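Long-range contacts in BB1 (Synthetic construct, PDB 6D0T), which folds as a de novo designed eight-stranded antiparallel beta-barrel and probably served as a scaffold toward fluorescence-activating barrels: residues A5-G10 with D88-R93; G10-R15 with F106-G111; G75-G80 with K95-R100. All coordinates share one frame; numbering follows the deposited sequence. Where two conformers were deposited one is given.

Interaction 1 of 3, residues A5-G10 with D88-R93; sequences AQYFPG and DSVEVR
The phenol oxygen of Y7 reaches the start of strand 89-93, where it is hydrogen-bonded to S86 O at the end of strand 77-86 and flanked by a methyl group, Y7 OH lying 3.5 Å from V90 CG2. The carbonyl oxygen S89 O stands farther off, 3.7 Å from Y7 OH, and is not bonded to it. The first torsion of Y7 sets CG anti to the backbone N (chi1 176°). The edge of the ring, near its plane, meets V90. V90 touches with one branch, CG2, which is 3.8 Å from Y7 CE1; the two side chains run past each other in opposite directions. The same methyl approaches the neighbouring aromatic, with V90 CG2 4.2 Å from F8 CE1. This small patch joins the short N-terminal helix 4-7 to the wall of the closed beta-barrel, beside the loop between strands 77-86 and 89-96. Y7 and F8 also pack on each other, Y7 CD1 standing 3.6 Å above one face of the F8 ring, toward its rim. An alanine in place of Y7 would take CD1 from that face of F8, and would probably leave S86 O without its hydroxyl partner and open a gap beside V90 CG2. Deeper in, F8 and V90 both rest on L82, and F8 makes an edge-to-face contact with Y66. On the outer surface, S89 OG is hydrogen-bonded to E105 OE2 of the next strand.

Interaction 2 of 3, residues G10-R15 with F106-G111; sequences GTWEFR and FRRQEG
R108 lies across the indole of W12, and this is the close-packed part of the contact. R108 CB sits 3.8 Å from the centroid of the six-membered ring and only 16° off its normal, a CH-pi contact over the face. Beyond CB the arginine is bent (chi3 -62°), which turns NE back toward the CZ2-CH2 rim of the indole, and R108 CZ ends 3.4 Å from W12 CZ2 with the two planes 48° apart. Beside it, F106 CB meets W12 CE3 at 3.5 Å and F106 CD1 meets F14 CB at 3.7 Å. W12 NE1 bonds to F8 O and R108 NH2 to Y7 O, so the two hold the end of the N-terminal helical turn and the residue after it, recalling the tryptophan corner of calycin barrels. Strands 10-15 and 106-108 are antiparallel and close the barrel here; E13 and R107 form a hydrogen-bonded pair, with E13 N to R107 O at 2.9 Å and R107 N to E13 O returning. The outer face is looser. There E13 CG merely rests on Q109 CG at 3.6 Å, and a salt bridge draws R107 away to E105. Past the last backbone bond of the ladder, Q109 N to T11 O (2.8 Å), a water bridges T11 N and Q109 O, and E110 and G111 are poorly ordered.

Interaction 3 of 3, residues G75-G80 with K95-R100; sequences GARWEG and KSSDGR
Strands 77-80 and 95-96 run antiparallel, with W78 opposite S96 as a non-hydrogen-bonded pair and E79 opposite K95 as a hydrogen-bonded one. They pair at the open end of the hairpin of strands 77-86 and 89-96, and the turn that follows leads on to strand 101-108. E79 N meets K95 O at 3.0 Å nearly along the C=O axis, whereas in the return bond K95 N stands above the carbonyl plane of E79. One step further, S97 N donates to R77 O at 2.9 Å, and here the chain leaves the ladder. S97 replaces the next backbone acceptor with its side chain: chi1 of 48° sets OG between its own N and carbonyl carbon, and S97 OG accepts from R77 N at 3.1 Å, a rather bent bond (138° at the hydrogen). The same serine lays its CB over one face of the R77 guanidinium, toward the rim. On the inner face S96 meets the edge of W78, where S96 CB is 3.6 Å from W78 CD1; F16, Y24 and Y102 gather round the same indole in the barrel core. S96 to G99 form a type I turn in which G99 N bonds to S96 O and S96 N to R100 O, the pattern of a type I turn with a G1 bulge, and the positive phi of G99 suits glycine. D98 was deposited in two conformers, so its bonds are tentative; in one, OD1 would accept from S96 OG and, as an Asx turn, from R100 N. R100 NE also makes a salt bridge to D20 OD2. By standing in as acceptor for R77 N, S97 OG probably keeps the strand end satisfied where the chain turns away.

Interactions 1 and 2 are neighbours, their centres 8 Å apart, and share G10, where the chain passes from helix 4-7 into strand 10-18. Interaction 3 lies about 20 and 21 Å from interactions 1 and 2, measured between centres, on the opposite side of the chain's centre. All three reach the same closed antiparallel sheet: strand 89-96 serves interactions 1 and 3, and strand 101-108, used by interaction 2, is next to it. Along the chain, interaction 3 is nested inside the loop closed by interaction 2, while interaction 1 crosses both. Interaction 2 closes the barrel between its first and last strands, interaction 1 sets the N-terminal helical turn against the strand next to the last, and interaction 3 links adjacent strands within a local hairpin.

Interaction 1 of 3, residues A5-G10 with D88-R93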
loop_
_atom_site.group_PDB
_atom_site.type_symbol
_atom_site.label_atom_id
_atom_site.label_comp_id
_atom_site.label_asym_id
_atom_site.label_seq_id
_atom_site.Cartn_x
_atom_site.Cartn_y
_atom_site.Cartn_z
ATOM N N ALA A 5 -4.100 14.301 0.402
ATOM C CA ALA A 5 -3.678 14.623 1.761
ATOM C C ALA A 5 -4.832 14.716 2.734
ATOM O O ALA A 5 -4.605 14.612 3.940
ATOM C CB ALA A 5 -2.867 15.916 1.761
ATOM N N GLN A 6 -6.055 14.951 2.254
ATOM C CA GLN A 6 -7.223 14.826 3.114
ATOM C C GLN A 6 -7.496 13.360 3.483
ATOM O O GLN A 6 -7.791 13.046 4.631
ATOM C CB GLN A 6 -8.460 15.414 2.410
ATOM C CG GLN A 6 -9.729 15.275 3.247
ATOM C CD GLN A 6 -10.954 15.867 2.561
ATOM O OE1 GLN A 6 -10.983 16.021 1.339
ATOM N NE2 GLN A 6 -11.992 16.132 3.333
ATOM N N TYR A 7 -7.422 12.454 2.516
ATOM C CA TYR A 7 -7.996 11.135 2.660
ATOM C C TYR A 7 -7.001 10.094 3.187
ATOM O O TYR A 7 -7.339 9.332 4.100
ATOM C CB TYR A 7 -8.572 10.672 1.312
ATOM C CG TYR A 7 -9.105 9.258 1.369
ATOM C CD1 TYR A 7 -8.296 8.198 1.059
ATOM C CD2 TYR A 7 -10.407 8.992 1.763
ATOM C CE1 TYR A 7 -8.727 6.919 1.165
ATOM C CE2 TYR A 7 -10.870 7.723 1.863
ATOM C CZ TYR A 7 -10.028 6.659 1.550
ATOM O OH TYR A 7 -10.455 5.356 1.652
ATOM N N PHE A 8 -5.792 10.055 2.645
ATOM C CA PHE A 8 -4.947 8.892 2.917
ATOM C C PHE A 8 -4.266 8.927 4.277
ATOM O O PHE A 8 -4.047 7.851 4.847
ATOM C CB PHE A 8 -3.889 8.702 1.820
ATOM C CG PHE A 8 -4.458 8.208 0.520
ATOM C CD1 PHE A 8 -4.956 6.946 0.412
ATOM C CD2 PHE A 8 -4.547 9.064 -0.593
ATOM C CE1 PHE A 8 -5.526 6.509 -0.790
ATOM C CE2 PHE A 8 -5.089 8.626 -1.774
ATOM C CZ PHE A 8 -5.596 7.361 -1.870
ATOM N N PRO A 9 -3.941 10.084 4.852
ATOM C CA PRO A 9 -3.218 10.073 6.132
ATOM C C PRO A 9 -3.963 9.336 7.217
ATOM O O PRO A 9 -5.193 9.411 7.342
ATOM C CB PRO A 9 -3.031 11.562 6.456
ATOM C CG PRO A 9 -2.956 12.191 5.084
ATOM C CD PRO A 9 -4.030 11.448 4.300
ATOM N N GLY A 10 -3.192 8.610 8.018
ATOM C CA GLY A 10 -3.775 7.771 9.037
ATOM C C GLY A 10 -3.082 6.430 9.160
ATOM O O GLY A 10 -2.041 6.179 8.534
ATOM N N ASP A 88 -13.161 4.117 4.492
ATOM C CA ASP A 88 -12.201 3.319 5.247
ATOM C C ASP A 88 -11.573 2.167 4.467
ATOM O O ASP A 88 -10.890 1.345 5.084
ATOM C CB ASP A 88 -12.835 2.776 6.540
ATOM C CG ASP A 88 -13.950 1.738 6.301
ATOM O OD1 ASP A 88 -14.274 1.382 5.141
ATOM O OD2 ASP A 88 -14.489 1.244 7.336
ATOM N N SER A 89 -11.723 2.096 3.136
ATOM C CA SER A 89 -11.273 0.916 2.398
ATOM C C SER A 89 -10.720 1.311 1.044
ATOM O O SER A 89 -11.361 2.067 0.308
ATOM C CB SER A 89 -12.418 -0.092 2.203
ATOM O OG SER A 89 -12.033 -1.122 1.326
ATOM N N VAL A 90 -9.514 0.808 0.738
ATOM C CA VAL A 90 -8.831 1.060 -0.525
ATOM C C VAL A 90 -8.378 -0.277 -1.103
ATOM O O VAL A 90 -7.721 -1.060 -0.407
ATOM C CB VAL A 90 -7.612 1.993 -0.336
ATOM C CG1 VAL A 90 -6.942 2.258 -1.699
ATOM C CG2 VAL A 90 -8.020 3.290 0.301
ATOM N N GLU A 91 -8.691 -0.537 -2.372
ATOM C CA GLU A 91 -8.161 -1.741 -3.011
ATOM C C GLU A 91 -6.894 -1.399 -3.786
ATOM O O GLU A 91 -6.744 -0.286 -4.289
ATOM C CB GLU A 91 -9.208 -2.391 -3.934
ATOM C CG GLU A 91 -10.375 -2.946 -3.136
ATOM C CD GLU A 91 -11.415 -3.731 -3.933
ATOM O OE1 GLU A 91 -11.306 -3.835 -5.182
ATOM O OE2 GLU A 91 -12.369 -4.248 -3.283
ATOM N N VAL A 92 -5.949 -2.337 -3.831
ATOM C CA VAL A 92 -4.703 -2.118 -4.555
ATOM C C VAL A 92 -4.471 -3.262 -5.539
ATOM O O VAL A 92 -4.916 -4.394 -5.334
ATOM C CB VAL A 92 -3.473 -1.957 -3.621
ATOM C CG1 VAL A 92 -3.685 -0.837 -2.650
ATOM C CG2 VAL A 92 -3.151 -3.230 -2.874
ATOM N N ARG A 93 -3.774 -2.936 -6.626
ATOM C CA ARG A 93 -3.341 -3.910 -7.624
ATOM C C ARG A 93 -1.914 -3.554 -8.021
ATOM O O ARG A 93 -1.638 -2.403 -8.376
ATOM C CB ARG A 93 -4.279 -3.883 -8.835
ATOM C CG ARG A 93 -3.967 -4.894 -9.903
ATOM C CD ARG A 93 -4.471 -6.261 -9.555
ATOM N NE ARG A 93 -4.280 -7.209 -10.653
#

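Interaction 2 of 3, residues G10-R15 with F106-G111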
loop_
_atom_site.group_PDB
_atom_site.type_symbol
_atom_site.label_atom_id
_atom_site.label_comp_id
_atom_site.label_asym_id
_atom_site.label_seq_id
_atom_site.Cartn_x
_atom_site.Cartn_y
_atom_site.Cartn_z
ATOM N N GLY A 10 -3.192 8.610 8.018
ATOM C CA GLY A 10 -3.775 7.771 9.037
ATOM C C GLY A 10 -3.082 6.430 9.160
ATOM O O GLY A 10 -2.041 6.179 8.534
ATOM N N THR A 11 -3.650 5.592 10.014
ATOM C CA THR A 11 -3.167 4.233 10.246
ATOM C C THR A 11 -4.097 3.237 9.572
ATOM O O THR A 11 -5.313 3.331 9.708
ATOM C CB THR A 11 -3.095 3.949 11.736
ATOM O OG1 THR A 11 -2.232 4.908 12.336
ATOM C CG2 THR A 11 -2.540 2.551 12.004
ATOM N N TRP A 12 -3.513 2.282 8.845
ATOM C CA TRP A 12 -4.262 1.315 8.073
ATOM C C TRP A 12 -3.678 -0.067 8.305
ATOM O O TRP A 12 -2.469 -0.216 8.473
ATOM C CB TRP A 12 -4.199 1.584 6.581
ATOM C CG TRP A 12 -4.634 2.973 6.134
ATOM C CD1 TRP A 12 -3.950 4.161 6.316
ATOM C CD2 TRP A 12 -5.795 3.293 5.374
ATOM N NE1 TRP A 12 -4.639 5.188 5.733
ATOM C CE2 TRP A 12 -5.782 4.677 5.149
ATOM C CE3 TRP A 12 -6.862 2.544 4.875
ATOM C CZ2 TRP A 12 -6.776 5.322 4.434
ATOM C CZ3 TRP A 12 -7.853 3.190 4.160
ATOM C CH2 TRP A 12 -7.806 4.563 3.945
ATOM N N GLU A 13 -4.547 -1.070 8.307
ATOM C CA GLU A 13 -4.126 -2.454 8.192
ATOM C C GLU A 13 -4.138 -2.821 6.723
ATOM O O GLU A 13 -4.969 -2.320 5.954
ATOM C CB GLU A 13 -5.042 -3.359 9.012
ATOM C CG GLU A 13 -4.827 -3.120 10.506
ATOM C CD GLU A 13 -5.521 -4.135 11.393
ATOM O OE1 GLU A 13 -6.349 -4.920 10.878
ATOM O OE2 GLU A 13 -5.229 -4.144 12.610
ATOM N N PHE A 14 -3.221 -3.699 6.325
ATOM C CA PHE A 14 -3.196 -4.155 4.946
ATOM C C PHE A 14 -3.102 -5.667 4.837
ATOM O O PHE A 14 -2.627 -6.363 5.752
ATOM C CB PHE A 14 -2.047 -3.513 4.140
ATOM C CG PHE A 14 -0.656 -4.041 4.461
ATOM C CD1 PHE A 14 -0.114 -5.087 3.735
ATOM C CD2 PHE A 14 0.128 -3.423 5.410
ATOM C CE1 PHE A 14 1.177 -5.529 3.975
ATOM C CE2 PHE A 14 1.432 -3.868 5.659
ATOM C CZ PHE A 14 1.951 -4.900 4.947
ATOM N N ARG A 15 -3.623 -6.174 3.720
ATOM C CA ARG A 15 -3.461 -7.571 3.334
ATOM C C ARG A 15 -3.261 -7.586 1.831
ATOM O O ARG A 15 -4.093 -7.049 1.095
ATOM C CB ARG A 15 -4.667 -8.431 3.716
ATOM C CG ARG A 15 -4.457 -9.917 3.407
ATOM C CD ARG A 15 -5.049 -10.345 2.063
ATOM N NE ARG A 15 -6.481 -10.601 2.184
ATOM C CZ ARG A 15 -7.013 -11.770 2.531
ATOM N NH1 ARG A 15 -8.327 -11.886 2.628
ATOM N NH2 ARG A 15 -6.245 -12.824 2.781
ATOM N N PHE A 106 -6.249 -1.962 1.861
ATOM C CA PHE A 106 -5.984 -1.174 3.068
ATOM C C PHE A 106 -7.316 -0.907 3.760
ATOM O O PHE A 106 -8.292 -0.482 3.104
ATOM C CB PHE A 106 -5.343 0.184 2.744
ATOM C CG PHE A 106 -3.968 0.140 2.182
ATOM C CD1 PHE A 106 -2.881 -0.112 2.978
ATOM C CD2 PHE A 106 -3.747 0.460 0.855
ATOM C CE1 PHE A 106 -1.585 -0.094 2.446
ATOM C CE2 PHE A 106 -2.471 0.470 0.328
ATOM C CZ PHE A 106 -1.380 0.192 1.142
ATOM N N ARG A 107 -7.350 -1.098 5.075
ATOM C CA ARG A 107 -8.524 -0.872 5.915
ATOM C C ARG A 107 -8.139 0.110 7.022
ATOM O O ARG A 107 -7.205 -0.146 7.800
ATOM C CB ARG A 107 -9.036 -2.198 6.478
ATOM C CG ARG A 107 -9.307 -3.200 5.345
ATOM C CD ARG A 107 -9.789 -4.560 5.847
ATOM N NE ARG A 107 -10.935 -4.424 6.738
ATOM C CZ ARG A 107 -12.197 -4.294 6.334
ATOM N NH1 ARG A 107 -12.492 -4.269 5.039
ATOM N NH2 ARG A 107 -13.164 -4.183 7.232
ATOM N N ARG A 108 -8.838 1.251 7.068
ATOM C CA ARG A 108 -8.475 2.322 7.986
ATOM C C ARG A 108 -8.788 1.913 9.413
ATOM O O ARG A 108 -9.848 1.341 9.689
ATOM C CB ARG A 108 -9.232 3.608 7.613
ATOM C CG ARG A 108 -8.730 4.848 8.306
ATOM C CD ARG A 108 -9.675 6.008 8.136
ATOM N NE ARG A 108 -9.870 6.428 6.755
ATOM C CZ ARG A 108 -9.050 7.217 6.065
ATOM N NH1 ARG A 108 -7.924 7.690 6.605
ATOM N NH2 ARG A 108 -9.400 7.551 4.832
ATOM N N GLN A 109 -7.845 2.198 10.322
ATOM C CA GLN A 109 -7.992 1.926 11.743
ATOM C C GLN A 109 -8.200 3.230 12.500
ATOM O O GLN A 109 -8.093 4.326 11.946
ATOM C CB GLN A 109 -6.753 1.207 12.293
ATOM C CG GLN A 109 -6.386 -0.054 11.555
ATOM C CD GLN A 109 -7.532 -1.043 11.495
ATOM O OE1 GLN A 109 -7.973 -1.460 10.407
ATOM N NE2 GLN A 109 -8.033 -1.426 12.669
ATOM N N GLU A 110 -8.460 3.098 13.797
ATOM C CA GLU A 110 -8.409 4.215 14.734
ATOM C C GLU A 110 -7.031 4.232 15.389
ATOM O O GLU A 110 -6.625 3.246 16.012
ATOM C CB GLU A 110 -9.510 4.099 15.790
ATOM C CG GLU A 110 -10.925 4.059 15.219
ATOM C CD GLU A 110 -11.434 2.643 14.995
ATOM O OE1 GLU A 110 -11.929 2.350 13.880
ATOM O OE2 GLU A 110 -11.337 1.824 15.934
ATOM N N GLY A 111 -6.307 5.335 15.229
ATOM C CA GLY A 111 -4.999 5.482 15.842
ATOM C C GLY A 111 -3.978 4.490 15.324
ATOM O O GLY A 111 -2.774 4.692 15.481
HETATM O O HOH W 1 -6.228 6.269 11.246
#

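Interaction 3 of 3, residues G75-G80 with K95-R100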
loop_
_atom_site.group_PDB
_atom_site.type_symbol
_atom_site.label_atom_id
_atom_site.label_comp_id
_atom_site.label_asym_id
_atom_site.label_seq_id
_atom_site.Cartn_x
_atom_site.Cartn_y
_atom_site.Cartn_z
ATOM N N GLY A 75 13.226 -7.508 0.269
ATOM C CA GLY A 75 13.603 -7.358 -1.104
ATOM C C GLY A 75 12.448 -7.239 -2.046
ATOM O O GLY A 75 12.671 -7.034 -3.243
ATOM N N ALA A 76 11.233 -7.377 -1.559
ATOM C CA ALA A 76 10.079 -7.193 -2.417
ATOM C C ALA A 76 9.931 -5.722 -2.785
ATOM O O ALA A 76 10.023 -4.841 -1.931
ATOM C CB ALA A 76 8.821 -7.683 -1.705
ATOM N N ARG A 77 9.674 -5.462 -4.069
ATOM C CA ARG A 77 9.443 -4.111 -4.566
ATOM C C ARG A 77 8.149 -4.122 -5.356
ATOM O O ARG A 77 8.012 -4.892 -6.312
ATOM C CB ARG A 77 10.614 -3.620 -5.417
ATOM C CG ARG A 77 11.940 -3.573 -4.632
ATOM C CD ARG A 77 13.035 -2.836 -5.384
ATOM N NE ARG A 77 13.196 -3.316 -6.761
ATOM C CZ ARG A 77 14.083 -4.223 -7.162
ATOM N NH1 ARG A 77 14.929 -4.780 -6.304
ATOM N NH2 ARG A 77 14.123 -4.576 -8.441
ATOM N N TRP A 78 7.214 -3.248 -4.973
ATOM C CA TRP A 78 5.827 -3.306 -5.417
ATOM C C TRP A 78 5.437 -1.990 -6.078
ATOM O O TRP A 78 5.684 -0.918 -5.528
ATOM C CB TRP A 78 4.894 -3.573 -4.220
ATOM C CG TRP A 78 5.165 -4.898 -3.549
ATOM C CD1 TRP A 78 5.617 -6.043 -4.139
ATOM C CD2 TRP A 78 4.979 -5.210 -2.167
ATOM N NE1 TRP A 78 5.724 -7.038 -3.211
ATOM C CE2 TRP A 78 5.344 -6.554 -1.993
ATOM C CE3 TRP A 78 4.549 -4.478 -1.060
ATOM C CZ2 TRP A 78 5.294 -7.190 -0.758
ATOM C CZ3 TRP A 78 4.503 -5.103 0.164
ATOM C CH2 TRP A 78 4.895 -6.451 0.305
ATOM N N GLU A 79 4.812 -2.079 -7.246
ATOM C CA GLU A 79 4.444 -0.893 -8.002
ATOM C C GLU A 79 3.108 -1.122 -8.687
ATOM O O GLU A 79 2.938 -2.106 -9.422
ATOM C CB GLU A 79 5.522 -0.553 -9.038
ATOM C CG GLU A 79 6.927 -0.518 -8.456
ATOM C CD GLU A 79 7.978 -0.138 -9.471
ATOM O OE1 GLU A 79 7.915 0.987 -10.007
ATOM O OE2 GLU A 79 8.875 -0.965 -9.728
ATOM N N GLY A 80 2.165 -0.204 -8.465
ATOM C CA GLY A 80 0.893 -0.329 -9.137
ATOM C C GLY A 80 -0.018 0.846 -8.908
ATOM O O GLY A 80 0.416 2.010 -8.916
ATOM N N LYS A 95 2.310 -4.989 -9.346
ATOM C CA LYS A 95 3.318 -5.939 -9.773
ATOM C C LYS A 95 4.490 -5.924 -8.805
ATOM O O LYS A 95 4.837 -4.886 -8.231
ATOM C CB LYS A 95 3.859 -5.606 -11.170
ATOM C CG LYS A 95 2.838 -5.484 -12.285
ATOM C CD LYS A 95 2.405 -6.854 -12.803
ATOM C CE LYS A 95 1.868 -6.759 -14.232
ATOM N NZ LYS A 95 0.670 -5.870 -14.289
ATOM N N SER A 96 5.073 -7.085 -8.615
ATOM C CA SER A 96 6.217 -7.274 -7.750
ATOM C C SER A 96 7.468 -7.555 -8.578
ATOM O O SER A 96 7.405 -8.096 -9.693
ATOM C CB SER A 96 5.946 -8.433 -6.783
ATOM O OG SER A 96 7.032 -8.638 -5.891
ATOM N N SER A 97 8.613 -7.159 -8.015
ATOM C CA SER A 97 9.906 -7.420 -8.633
ATOM C C SER A 97 10.201 -8.906 -8.758
ATOM O O SER A 97 11.068 -9.284 -9.553
ATOM C CB SER A 97 11.023 -6.768 -7.827
ATOM O OG SER A 97 10.883 -7.062 -6.438
ATOM N N ASP A 98 9.537 -9.759 -7.985
ATOM C CA ASP A 98 9.709 -11.205 -8.123
ATOM C C ASP A 98 8.846 -11.795 -9.233
ATOM O O ASP A 98 8.788 -13.024 -9.374
ATOM C CB ASP A 98 9.403 -11.903 -6.790
ATOM C CG ASP A 98 8.124 -11.406 -6.141
ATOM O OD1 ASP A 98 7.137 -11.169 -6.866
ATOM O OD2 ASP A 98 8.102 -11.243 -4.902
ATOM N N GLY A 99 8.165 -10.962 -10.017
ATOM C CA GLY A 99 7.339 -11.444 -11.098
ATOM C C GLY A 99 5.896 -11.745 -10.733
ATOM O O GLY A 99 5.120 -12.104 -11.621
ATOM N N ARG A 100 5.522 -11.617 -9.467
ATOM C CA ARG A 100 4.167 -11.880 -9.016
ATOM C C ARG A 100 3.242 -10.690 -9.281
ATOM O O ARG A 100 3.670 -9.536 -9.355
ATOM C CB ARG A 100 4.157 -12.184 -7.515
ATOM C CG ARG A 100 4.902 -13.451 -7.113
ATOM C CD ARG A 100 4.858 -13.625 -5.603
ATOM N NE ARG A 100 5.094 -15.015 -5.215
ATOM C CZ ARG A 100 6.176 -15.476 -4.591
ATOM N NH1 ARG A 100 7.170 -14.668 -4.220
ATOM N NH2 ARG A 100 6.248 -16.764 -4.318
#